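Local coordinates for protein Serpin48 (Tenebrio molitor, PDB 3OZQ) that is a highly specific insect serpin that inhibits the serine protease SPE in the innate immune response, at residues G68-E71 / K72-G75; Q110-V114 / E115-A119. All coordinates share one frame; numbering follows the deposited sequence.

Contact 1 (G68-E71 / K72-G75); sequences GDRE and KAEG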
loop_
_atom_site.group_PDB
_atom_site.type_symbol
_atom_site.label_atom_id
_atom_site.label_comp_id
_atom_site.label_asym_id
_atom_site.label_seq_id
_atom_site.Cartn_x
_atom_site.Cartn_y
_atom_site.Cartn_z
ATOM N N GLY A 68 7.074 6.752 -21.131
ATOM C CA GLY A 68 6.440 7.707 -22.019
ATOM C C GLY A 68 5.248 7.193 -22.802
ATOM O O GLY A 68 4.175 7.796 -22.770
ATOM N N ASP A 69 5.429 6.080 -23.507
ATOM C CA ASP A 69 4.412 5.606 -24.448
ATOM C C ASP A 69 3.162 5.104 -23.731
ATOM O O ASP A 69 3.254 4.454 -22.687
ATOM C CB ASP A 69 4.985 4.523 -25.371
ATOM C CG ASP A 69 4.274 4.467 -26.719
ATOM O OD1 ASP A 69 4.348 3.414 -27.389
ATOM O OD2 ASP A 69 3.644 5.474 -27.112
ATOM N N ARG A 70 1.995 5.403 -24.298
ATOM C CA ARG A 70 0.728 5.061 -23.653
ATOM C C ARG A 70 0.298 3.603 -23.804
ATOM O O ARG A 70 -0.390 3.065 -22.940
ATOM C CB ARG A 70 -0.387 6.004 -24.096
ATOM C CG ARG A 70 -0.497 7.227 -23.214
ATOM C CD ARG A 70 -0.709 6.834 -21.749
ATOM N NE ARG A 70 -0.811 8.015 -20.895
ATOM C CZ ARG A 70 -1.105 8.006 -19.596
ATOM N NH1 ARG A 70 -1.168 9.154 -18.939
ATOM N NH2 ARG A 70 -1.340 6.866 -18.952
ATOM N N GLU A 71 0.699 2.958 -24.893
ATOM C CA GLU A 71 0.456 1.529 -25.011
ATOM C C GLU A 71 1.316 0.805 -23.987
ATOM O O GLU A 71 0.903 -0.202 -23.411
ATOM C CB GLU A 71 0.764 1.025 -26.422
ATOM C CG GLU A 71 2.229 1.135 -26.825
ATOM C CD GLU A 71 2.496 0.545 -28.201
ATOM O OE1 GLU A 71 3.464 0.983 -28.865
ATOM O OE2 GLU A 71 1.736 -0.359 -28.614
ATOM N N LYS A 72 2.514 1.333 -23.753
ATOM C CA LYS A 72 3.432 0.737 -22.792
ATOM C C LYS A 72 2.931 0.919 -21.358
ATOM O O LYS A 72 2.712 -0.054 -20.645
ATOM C CB LYS A 72 4.840 1.321 -22.949
ATOM C CG LYS A 72 5.390 1.240 -24.366
ATOM C CD LYS A 72 6.916 1.294 -24.384
ATOM C CE LYS A 72 7.448 1.751 -25.742
ATOM N NZ LYS A 72 6.849 1.019 -26.900
ATOM N N ALA A 73 2.746 2.165 -20.941
ATOM C CA ALA A 73 2.205 2.438 -19.615
ATOM C C ALA A 73 0.979 1.570 -19.327
ATOM O O ALA A 73 0.927 0.862 -18.323
ATOM C CB ALA A 73 1.863 3.907 -19.475
ATOM N N GLU A 74 -0.000 1.612 -20.220
ATOM C CA GLU A 74 -1.243 0.879 -20.018
ATOM C C GLU A 74 -1.025 -0.620 -19.988
ATOM O O GLU A 74 -1.576 -1.316 -19.136
ATOM C CB GLU A 74 -2.264 1.241 -21.095
ATOM C CG GLU A 74 -2.576 2.712 -21.156
ATOM C CD GLU A 74 -3.639 3.024 -22.183
ATOM O OE1 GLU A 74 -4.003 4.215 -22.327
ATOM O OE2 GLU A 74 -4.117 2.074 -22.841
ATOM N N GLY A 75 -0.219 -1.121 -20.920
ATOM C CA GLY A 75 0.089 -2.538 -20.956
ATOM C C GLY A 75 0.808 -2.978 -19.698
ATOM O O GLY A 75 0.497 -4.015 -19.116
#
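The first turn of helix 70-83 is set by Asp-69 and Ala-73, where the residue in the N-cap position gives its carbonyl to the backbone four residues on. Ala-73 N reaches Asp-69 O at 2.9 Å with an N-H...O angle of 174°, the nearly straight bond of a regular alpha-helical turn. Gly-75 N repeats the pattern on Glu-71 O at 2.9 Å, but less directly: the N-H...O angle is 150° and the donor stands above the carbonyl plane. The Asp-69 carboxylate makes no capping bond. Its CG is anti to the backbone N (chi1 -153°), which carries OD1 out to the side chain of Lys-72 instead. There the aliphatic part meets first, Asp-69 CB lying 3.5 Å from Lys-72 CG as the two side chains cross obliquely. The lysine then bends at its last torsion and brings NZ back to 3.5 Å from Asp-69 OD1, a salt bridge whose hydrogen bond is weak. Glu-71 runs alongside Lys-72, pointing the same way, and its OE1 adds a long salt bridge to NZ at 3.9 Å. The two acidic oxygens, Asp-69 OD1 and Glu-71 OE1, are themselves 3.0 Å apart. One ammonium thus answers two carboxylates in a three-residue network on the protein surface, with Glu-4 a further, weak and long, partner of Lys-72. Such closeness of the two acids would probably raise the proton affinity of one of them, and the lysine charge is likely to offset part of their mutual repulsion.

Contact 2 (Q110-V114 / E115-A119); sequences QKIAV and EVYGA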
loop_
_atom_site.group_PDB
_atom_site.type_symbol
_atom_site.label_atom_id
_atom_site.label_comp_id
_atom_site.label_asym_id
_atom_site.label_seq_id
_atom_site.Cartn_x
_atom_site.Cartn_y
_atom_site.Cartn_z
ATOM N N GLN A 110 -14.570 5.223 -18.598
ATOM C CA GLN A 110 -15.139 4.211 -17.710
ATOM C C GLN A 110 -14.707 2.826 -18.153
ATOM O O GLN A 110 -14.687 1.885 -17.368
ATOM C CB GLN A 110 -16.660 4.269 -17.726
ATOM C CG GLN A 110 -17.248 5.584 -17.287
ATOM C CD GLN A 110 -18.753 5.532 -17.273
ATOM O OE1 GLN A 110 -19.378 5.557 -16.213
ATOM N NE2 GLN A 110 -19.345 5.434 -18.455
ATOM N N LYS A 111 -14.390 2.712 -19.432
ATOM C CA LYS A 111 -14.063 1.436 -20.028
ATOM C C LYS A 111 -12.606 1.098 -19.741
ATOM O O LYS A 111 -12.271 -0.044 -19.420
ATOM C CB LYS A 111 -14.331 1.504 -21.539
ATOM C CG LYS A 111 -13.742 0.364 -22.353
ATOM C CD LYS A 111 -14.194 0.441 -23.803
ATOM C CE LYS A 111 -13.665 -0.734 -24.625
ATOM N NZ LYS A 111 -14.281 -0.777 -25.986
ATOM N N ILE A 112 -11.742 2.100 -19.847
ATOM C CA ILE A 112 -10.325 1.886 -19.623
ATOM C C ILE A 112 -10.049 1.652 -18.138
ATOM O O ILE A 112 -9.148 0.891 -17.775
ATOM C CB ILE A 112 -9.482 3.052 -20.180
ATOM C CG1 ILE A 112 -8.009 2.648 -20.283
ATOM C CG2 ILE A 112 -9.651 4.293 -19.336
ATOM C CD1 ILE A 112 -7.152 3.672 -20.997
ATOM N N ALA A 113 -10.848 2.286 -17.285
ATOM C CA ALA A 113 -10.779 2.062 -15.846
ATOM C C ALA A 113 -10.921 0.576 -15.529
ATOM O O ALA A 113 -10.107 -0.008 -14.802
ATOM C CB ALA A 113 -11.872 2.856 -15.140
ATOM N N VAL A 114 -11.969 -0.024 -16.082
ATOM C CA VAL A 114 -12.250 -1.441 -15.895
ATOM C C VAL A 114 -11.236 -2.332 -16.605
ATOM O O VAL A 114 -10.595 -3.180 -15.988
ATOM C CB VAL A 114 -13.651 -1.798 -16.429
ATOM C CG1 VAL A 114 -13.881 -3.304 -16.353
ATOM C CG2 VAL A 114 -14.718 -1.042 -15.658
ATOM N N GLU A 115 -11.095 -2.136 -17.910
ATOM C CA GLU A 115 -10.277 -3.025 -18.726
ATOM C C GLU A 115 -8.788 -3.019 -18.365
ATOM O O GLU A 115 -8.145 -4.069 -18.366
ATOM C CB GLU A 115 -10.500 -2.742 -20.221
ATOM C CG GLU A 115 -11.871 -3.228 -20.711
ATOM C CD GLU A 115 -12.303 -2.641 -22.049
ATOM O OE1 GLU A 115 -11.441 -2.135 -22.802
ATOM O OE2 GLU A 115 -13.521 -2.688 -22.343
ATOM N N VAL A 116 -8.246 -1.852 -18.036
ATOM C CA VAL A 116 -6.806 -1.732 -17.831
ATOM C C VAL A 116 -6.377 -1.554 -16.373
ATOM O O VAL A 116 -5.436 -2.209 -15.924
ATOM C CB VAL A 116 -6.214 -0.566 -18.642
ATOM C CG1 VAL A 116 -4.759 -0.342 -18.262
ATOM C CG2 VAL A 116 -6.354 -0.834 -20.143
ATOM N N TYR A 117 -7.055 -0.670 -15.643
ATOM C CA TYR A 117 -6.524 -0.188 -14.362
ATOM C C TYR A 117 -7.212 -0.742 -13.123
ATOM O O TYR A 117 -6.978 -0.255 -12.016
ATOM C CB TYR A 117 -6.574 1.338 -14.299
ATOM C CG TYR A 117 -5.677 2.051 -15.274
ATOM C CD1 TYR A 117 -4.433 2.522 -14.890
ATOM C CD2 TYR A 117 -6.093 2.286 -16.579
ATOM C CE1 TYR A 117 -3.621 3.197 -15.786
ATOM C CE2 TYR A 117 -5.291 2.945 -17.473
ATOM C CZ TYR A 117 -4.058 3.404 -17.075
ATOM O OH TYR A 117 -3.263 4.073 -17.988
ATOM N N GLY A 118 -8.057 -1.749 -13.299
ATOM C CA GLY A 118 -8.733 -2.371 -12.177
ATOM C C GLY A 118 -9.444 -1.379 -11.274
ATOM O O GLY A 118 -9.390 -1.479 -10.044
ATOM N N ALA A 119 -10.115 -0.414 -11.886
ATOM C CA ALA A 119 -10.899 0.554 -11.138
ATOM C C ALA A 119 -12.162 0.848 -11.932
ATOM O O ALA A 119 -12.405 0.234 -12.971
ATOM C CB ALA A 119 -10.102 1.823 -10.927
#
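Ala-113 O takes two backbone N-H groups where helix 107-115 ends: Ala-119 N donates at 2.9 Å with an angle of 173°, and Tyr-117 N adds a weak bond. The Ala-119 donor stands above the carbonyl plane, and it comes from six residues on, not the four of a helical turn, which shows that the chain folds back here. Gly-118 makes the reversal at positive phi (52°), a backbone region that favours glycine. Ile-112 O is also shared, between Val-116 N at 2.9 Å and, weakly, Tyr-117 N. One residue earlier Glu-115 N meets Lys-111 O at 2.8 Å. The side chains of that pair make contact through carbon: Lys-111, extended throughout, passes its CE 3.0 Å from Glu-115 OE2, while NZ stays 4.2 Å from the same oxygen, beyond a salt bridge. Tyr-117 carries the apolar side. Its CG is anti to the carbonyl carbon (chi1 -66°), which lays the ring alongside Ile-112, with CE2 3.9 Å from Ile-112 CG1. Ile-112 O sits at the ring edge, in plane, whereas Val-116 CG1 covers one face, 3.3 Å above it and offset toward the rim. With an alanine here, Ile-112 and Val-116 would probably lose the ring they both lean on, and a gap would be likely to open toward the neighbouring helices. The buried ring reaches helix 38-50 at Ala-46, Leu-47 and Ser-50 and helix 70-83 at Val-77, and Ala-113 also rests on Leu-47; past Ala-119 the chain enters strand 120-124, which pairs in parallel with strand 90-100.

Overall arrangement
From the N terminus, contact 1 comes first, at the start of helix 70-83; the chain then runs through strand 90-100 and into helix 107-115, whose end and following turn form contact 2. Each closes only a local turn, and the two stand in series, neither nested nor crossing. In space their centres are about 14 Å apart, on the same side of the centre of the chain, and they touch. Glu-74 CG and Arg-70 NH2 each lie 3.5 Å from Tyr-117 OH, and Glu-74 O is 3.4 Å from Val-116 CG1. This packing joins the first turn of helix 70-83 to the turn leading into strand 120-124, within the serpin fold.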